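Local coordinates for argininosuccinate lyase (PDB 6RXA), which catalyses C-N bond cleavage and, in reverse, enantioselective addition of amines to fumarate, as an engineered EDDS lyase of the aspartase/fumarase superfamily, at the interface of chains A and B and the interface of chains A and C. Sequence-based numbering; all coordinates share one arbitrary frame. Chains: chain A/B/C, Argininosuccinate lyase.

Contact 1: the interface of chains A and B. Residues chain A 89, 107, 110-112, 202; chain B 280-282.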
# COMPACT_ATOMS: atom_id res chain seq x y z
N LEU A 89 21.12 24.63 9.77
CA LEU A 89 21.85 25.83 9.37
C LEU A 89 21.28 27.08 10.02
O LEU A 89 22.07 27.93 10.47
CB LEU A 89 21.97 25.93 7.85
CG LEU A 89 22.97 24.96 7.22
CD1 LEU A 89 22.93 25.05 5.70
CD2 LEU A 89 24.39 25.22 7.73
N HIS A 107 30.64 22.12 13.94
CA HIS A 107 30.35 21.25 12.80
C HIS A 107 31.58 20.50 12.31
O HIS A 107 31.48 19.74 11.35
CB HIS A 107 29.76 22.06 11.65
CG HIS A 107 28.76 21.30 10.82
ND1 HIS A 107 27.72 20.60 11.38
CD2 HIS A 107 28.64 21.15 9.49
CE1 HIS A 107 27.00 20.04 10.42
NE2 HIS A 107 27.53 20.37 9.26
N ARG A 110 31.46 16.65 10.98
CA ARG A 110 30.04 16.30 11.04
C ARG A 110 29.33 16.86 9.82
O ARG A 110 29.86 17.70 9.09
CB ARG A 110 29.43 16.86 12.34
CG ARG A 110 28.04 16.41 12.66
CD ARG A 110 27.62 16.98 14.01
NE ARG A 110 27.51 18.44 14.02
CZ ARG A 110 26.88 19.10 14.98
NH1 ARG A 110 26.30 18.43 15.96
NH2 ARG A 110 26.79 20.42 14.95
N SER A 111 28.11 16.38 9.61
CA SER A 111 27.26 16.83 8.52
C SER A 111 25.83 16.94 9.03
O SER A 111 25.47 16.35 10.05
CB SER A 111 27.33 15.80 7.37
OG SER A 111 26.37 15.99 6.35
N ARG A 112 25.00 17.66 8.28
CA ARG A 112 23.57 17.51 8.52
C ARG A 112 23.10 16.06 8.30
O ARG A 112 22.09 15.65 8.88
CB ARG A 112 22.75 18.46 7.64
CG ARG A 112 22.82 19.92 8.10
CD ARG A 112 21.95 20.83 7.23
NE ARG A 112 22.37 20.82 5.83
CZ ARG A 112 21.78 21.51 4.86
NH1 ARG A 112 20.74 22.28 5.11
NH2 ARG A 112 22.24 21.43 3.62
N ALA A 202 29.29 13.24 6.07
CA ALA A 202 28.44 13.35 4.89
C ALA A 202 27.96 11.99 4.40
O ALA A 202 26.85 11.88 3.87
CB ALA A 202 29.20 14.05 3.77
N SER B 280 25.42 21.82 0.60
CA SER B 280 25.72 21.00 1.77
C SER B 280 26.40 21.83 2.85
O SER B 280 27.19 22.72 2.55
CB SER B 280 26.69 19.88 1.36
OG SER B 280 27.31 19.27 2.47
N SER B 281 26.10 21.47 4.11
CA SER B 281 26.73 22.13 5.25
C SER B 281 28.21 21.78 5.38
O SER B 281 28.94 22.46 6.11
CB SER B 281 26.01 21.74 6.55
OG SER B 281 26.08 20.34 6.81
N ILE B 282 28.68 20.74 4.68
CA ILE B 282 30.05 20.26 4.78
C ILE B 282 30.78 20.29 3.45
O ILE B 282 31.95 20.68 3.40
CB ILE B 282 30.09 18.84 5.40
CG1 ILE B 282 31.47 18.21 5.27
CG2 ILE B 282 29.05 17.90 4.77
CD1 ILE B 282 31.61 16.93 6.09
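The side-chain hydroxyl of B:Ser281 is gripped from chain A by the imidazole NE2 of A:His107, 2.9 Å from OG in a bond whose direction is not settled, and by the backbone N of A:Arg112, which donates to OG over 3.2 Å. B:Ser280, B:Ser281 and B:Ile282 belong to the signature loop of the aspartase/fumarase superfamily, whose second serine, B:Ser281, is the catalytic general base. A:Ser111, A:Arg112 and both serines bind succinate in another structure of this protein, so this loop and the start of helix 112-147 meet at the dicarboxylate pocket. With OG of B:Ser281 tucked between its own backbone N and carbonyl carbon (chi1 62°), the hydroxyl points at the first turn of that helix. The methylene CB rests beside the A:His107 ring and the aliphatic CG of A:Arg112, with the CD2 methyl of A:Leu89 4.0 Å away. Behind the histidine, the carbonyl oxygen of A:Arg110 sits 3.5 Å above the ring plane near its rim, and the arginine NE reaches ND1 weakly. A:Leu89 also lays CD1 over one face of the A:Arg112 guanidinium. B:Ile282 spreads its two branches: CG2 presses on CB of A:Ser111, 3.8 Å off, and on A:Ala202, while CD1 reaches towards the A:Arg110 carbonyl. On the loop side, OG of B:Ser280 accepts the N-H of B:Ile282 at 3.0 Å and so braces the turn that presents B:Ser281.

Contact 2: the interface of chains A and C. Residues chain A 383, 386-387, 390; chain C 11-13.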
# COMPACT_ATOMS: atom_id res chain seq x y z
N ARG A 383 -16.08 -38.98 9.98
CA ARG A 383 -16.88 -38.47 8.87
C ARG A 383 -18.33 -38.95 8.96
O ARG A 383 -19.25 -38.17 8.70
CB ARG A 383 -16.22 -38.85 7.54
CG ARG A 383 -16.72 -38.10 6.30
CD ARG A 383 -16.69 -36.59 6.46
NE ARG A 383 -15.36 -36.11 6.84
CZ ARG A 383 -15.13 -35.12 7.70
NH1 ARG A 383 -13.88 -34.77 7.99
NH2 ARG A 383 -16.15 -34.48 8.27
N HIS A 386 -20.09 -37.11 11.85
CA HIS A 386 -20.38 -35.73 11.47
C HIS A 386 -21.66 -35.64 10.65
O HIS A 386 -22.49 -34.76 10.89
CB HIS A 386 -19.16 -35.21 10.71
CG HIS A 386 -19.31 -33.85 10.13
ND1 HIS A 386 -20.10 -33.60 9.02
CD2 HIS A 386 -18.74 -32.67 10.46
CE1 HIS A 386 -20.02 -32.31 8.72
NE2 HIS A 386 -19.19 -31.73 9.57
N GLU A 387 -21.86 -36.56 9.71
CA GLU A 387 -23.06 -36.51 8.88
C GLU A 387 -24.32 -36.74 9.71
O GLU A 387 -25.36 -36.11 9.45
CB GLU A 387 -22.96 -37.56 7.76
CG GLU A 387 -23.89 -37.31 6.57
CD GLU A 387 -23.57 -36.02 5.82
OE1 GLU A 387 -24.52 -35.29 5.47
OE2 GLU A 387 -22.38 -35.73 5.58
N ALA A 390 -24.88 -33.45 11.69
CA ALA A 390 -25.40 -32.38 10.84
C ALA A 390 -26.90 -32.55 10.62
O ALA A 390 -27.64 -31.56 10.61
CB ALA A 390 -24.66 -32.36 9.51
N ILE C 11 -21.09 -31.76 2.23
CA ILE C 11 -21.46 -32.68 3.29
C ILE C 11 -22.28 -31.91 4.31
O ILE C 11 -22.22 -30.68 4.38
CB ILE C 11 -20.23 -33.30 3.98
CG1 ILE C 11 -19.35 -32.21 4.61
CG2 ILE C 11 -19.43 -34.11 2.98
CD1 ILE C 11 -18.12 -32.75 5.36
N GLY C 12 -23.06 -32.64 5.11
CA GLY C 12 -23.81 -32.02 6.19
C GLY C 12 -24.70 -30.89 5.70
O GLY C 12 -25.47 -31.05 4.74
N ARG C 13 -24.59 -29.72 6.35
CA ARG C 13 -25.42 -28.58 5.99
C ARG C 13 -25.06 -27.95 4.65
O ARG C 13 -25.79 -27.06 4.19
CB ARG C 13 -25.36 -27.51 7.09
CG ARG C 13 -25.87 -28.02 8.43
CD ARG C 13 -26.10 -26.87 9.40
NE ARG C 13 -27.16 -25.98 8.94
CZ ARG C 13 -27.42 -24.79 9.45
NH1 ARG C 13 -26.68 -24.32 10.45
NH2 ARG C 13 -28.41 -24.06 8.97
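The carboxylate of A:Glu387 receives the backbone N-H of C:Gly12: N to OE1 is 3.1 Å, met on the syn side but 21° out of the carboxylate plane. The other oxygen, OE2, lies near the same N-H as a weaker acceptor and also faces CB of C:Ile11. The glutamate is poorly ordered, so this grip should be read with caution. One turn further along, the methyl of A:Ala390 presses end-on against CA of C:Gly12 at 3.4 Å, a tight carbon contact. Little room would remain there for a side chain, and the glycine backbone (phi 55°) has a conformation awkward for other residues. C:Ile11 sends CD1 the other way, into the angle between A:His386 and A:Arg383. This methyl lies 3.9 Å from CE1 of the imidazole, and the two side chains cross at about a right angle. NH2 of A:Arg383 touches the same CD1 from beside the imidazole. All four chain A residues lie on one face of helix 382-399, which receives the N-terminal loop of chain C in an interface of the tetramer typical of this lyase superfamily. Behind this layer, A:Arg383 folds back through bends at chi2 and chi3, which brings its guanidinium to the imidazole of A:His386. There NH2 stands 3.7 Å above the ring plane, displaced towards the rim, while CD2 of the histidine lies at the guanidinium edge.

Contact 3: the interface of chains A and C. Residues chain A 163-164, 368, 382; chain C 282-285.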
# COMPACT_ATOMS: atom_id res chain seq x y z
N ALA A 163 -18.87 -21.31 16.77
CA ALA A 163 -18.04 -22.49 16.55
C ALA A 163 -18.12 -23.49 17.69
O ALA A 163 -18.72 -24.56 17.52
CB ALA A 163 -16.59 -22.07 16.25
N GLN A 164 -17.52 -23.20 18.85
CA GLN A 164 -17.53 -24.11 19.99
C GLN A 164 -17.51 -23.28 21.27
O GLN A 164 -17.20 -22.09 21.26
CB GLN A 164 -16.32 -25.05 19.97
CG GLN A 164 -16.29 -26.06 18.80
CD GLN A 164 -15.02 -26.89 18.79
OE1 GLN A 164 -14.08 -26.63 19.55
NE2 GLN A 164 -14.98 -27.88 17.91
N THR A 368 -19.90 -30.42 18.05
CA THR A 368 -18.66 -31.18 17.91
C THR A 368 -18.55 -32.20 19.03
O THR A 368 -18.22 -33.37 18.78
CB THR A 368 -17.43 -30.28 17.94
OG1 THR A 368 -17.44 -29.38 16.84
CG2 THR A 368 -16.17 -31.15 17.84
N TYR A 382 -14.98 -40.46 12.08
CA TYR A 382 -15.41 -39.09 12.33
C TYR A 382 -16.33 -38.58 11.22
O TYR A 382 -17.26 -37.81 11.49
CB TYR A 382 -14.22 -38.14 12.51
CG TYR A 382 -14.73 -36.86 13.14
CD1 TYR A 382 -14.88 -36.77 14.52
CD2 TYR A 382 -15.15 -35.79 12.37
CE1 TYR A 382 -15.40 -35.64 15.11
CE2 TYR A 382 -15.68 -34.65 12.95
CZ TYR A 382 -15.79 -34.58 14.33
OH TYR A 382 -16.32 -33.48 14.95
N ILE C 282 -15.21 -30.42 10.84
CA ILE C 282 -15.30 -30.86 12.23
C ILE C 282 -16.61 -30.48 12.89
O ILE C 282 -17.20 -31.28 13.62
CB ILE C 282 -14.09 -30.34 13.04
CG1 ILE C 282 -14.29 -30.57 14.54
CG2 ILE C 282 -13.82 -28.85 12.79
CD1 ILE C 282 -13.02 -30.30 15.34
N MET C 283 -17.10 -29.25 12.67
CA MET C 283 -18.27 -28.73 13.38
C MET C 283 -19.53 -28.90 12.53
O MET C 283 -19.73 -28.14 11.58
CB MET C 283 -18.05 -27.24 13.68
CG MET C 283 -16.94 -26.96 14.68
SD MET C 283 -16.50 -25.23 14.87
CE MET C 283 -15.71 -24.88 13.30
N PRO C 284 -20.39 -29.87 12.83
CA PRO C 284 -21.50 -30.16 11.90
C PRO C 284 -22.56 -29.08 11.84
O PRO C 284 -23.35 -29.07 10.88
CB PRO C 284 -22.09 -31.48 12.43
CG PRO C 284 -21.05 -32.02 13.37
CD PRO C 284 -20.36 -30.82 13.96
N GLN C 285 -22.62 -28.17 12.82
CA GLN C 285 -23.62 -27.12 12.78
C GLN C 285 -23.31 -26.02 11.78
O GLN C 285 -24.19 -25.20 11.50
CB GLN C 285 -23.82 -26.50 14.18
CG GLN C 285 -22.85 -25.40 14.59
CD GLN C 285 -21.51 -25.90 15.09
OE1 GLN C 285 -21.24 -27.10 15.12
NE2 GLN C 285 -20.65 -24.96 15.47
O HOH W 1 -19.55 -27.58 17.26
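C:Met283 packs its sulfur SD against the methyl CB of A:Ala163 at 3.4 Å, and its CG lies close to OG1 of A:Thr368. It belongs to the signature loop of the aspartase/fumarase superfamily, here lodged between strand 161-167 and helix 367-378 of chain A. A:Gln164 crosses the methionine at about a right angle, its CG beside SD. Next to it, C:Ile282 lays CG1 against the CG2 methyl of A:Thr368, 3.8 Å away, a branch brought there by chi1 of 169°, anti to its backbone N. At the rim, the phenol OH of A:Tyr382 donates to the carbonyl oxygen of C:Ile282 over 2.7 Å; this oxygen lies in the ring plane at the tyrosine edge. Replacing A:Tyr382 by a phenylalanine would probably leave that carbonyl without its donor and the loop freer to shift. On the other flank, NE2 of C:Gln285 donates to the A:Ala163 carbonyl oxygen at 2.8 Å, tilted 17° from the carbonyl plane. A water completes this corner, joining OE1 of the same amide (2.8 Å) to the A:Ala163 carbonyl and to both N and OG1 of A:Thr368.

Contacts 2 and 3 are neighbours in one A-C interface, their C-alpha centres about 9 Å apart, and share helix 382-399: its first residue holds the signature loop while the following turns receive the N-terminal loop. Contact 1 lies about 73 Å from contact 2 and 67 Å from contact 3, at the A-B interface, yet uses the same signature loop from another copy. B:Ile282 in contact 1 and C:Ile282 in contact 3 are the same residue in two copies, so in the tetramer each loop is probably clasped by two neighbouring subunits, consistent with the superfamily's active sites being built from three chains.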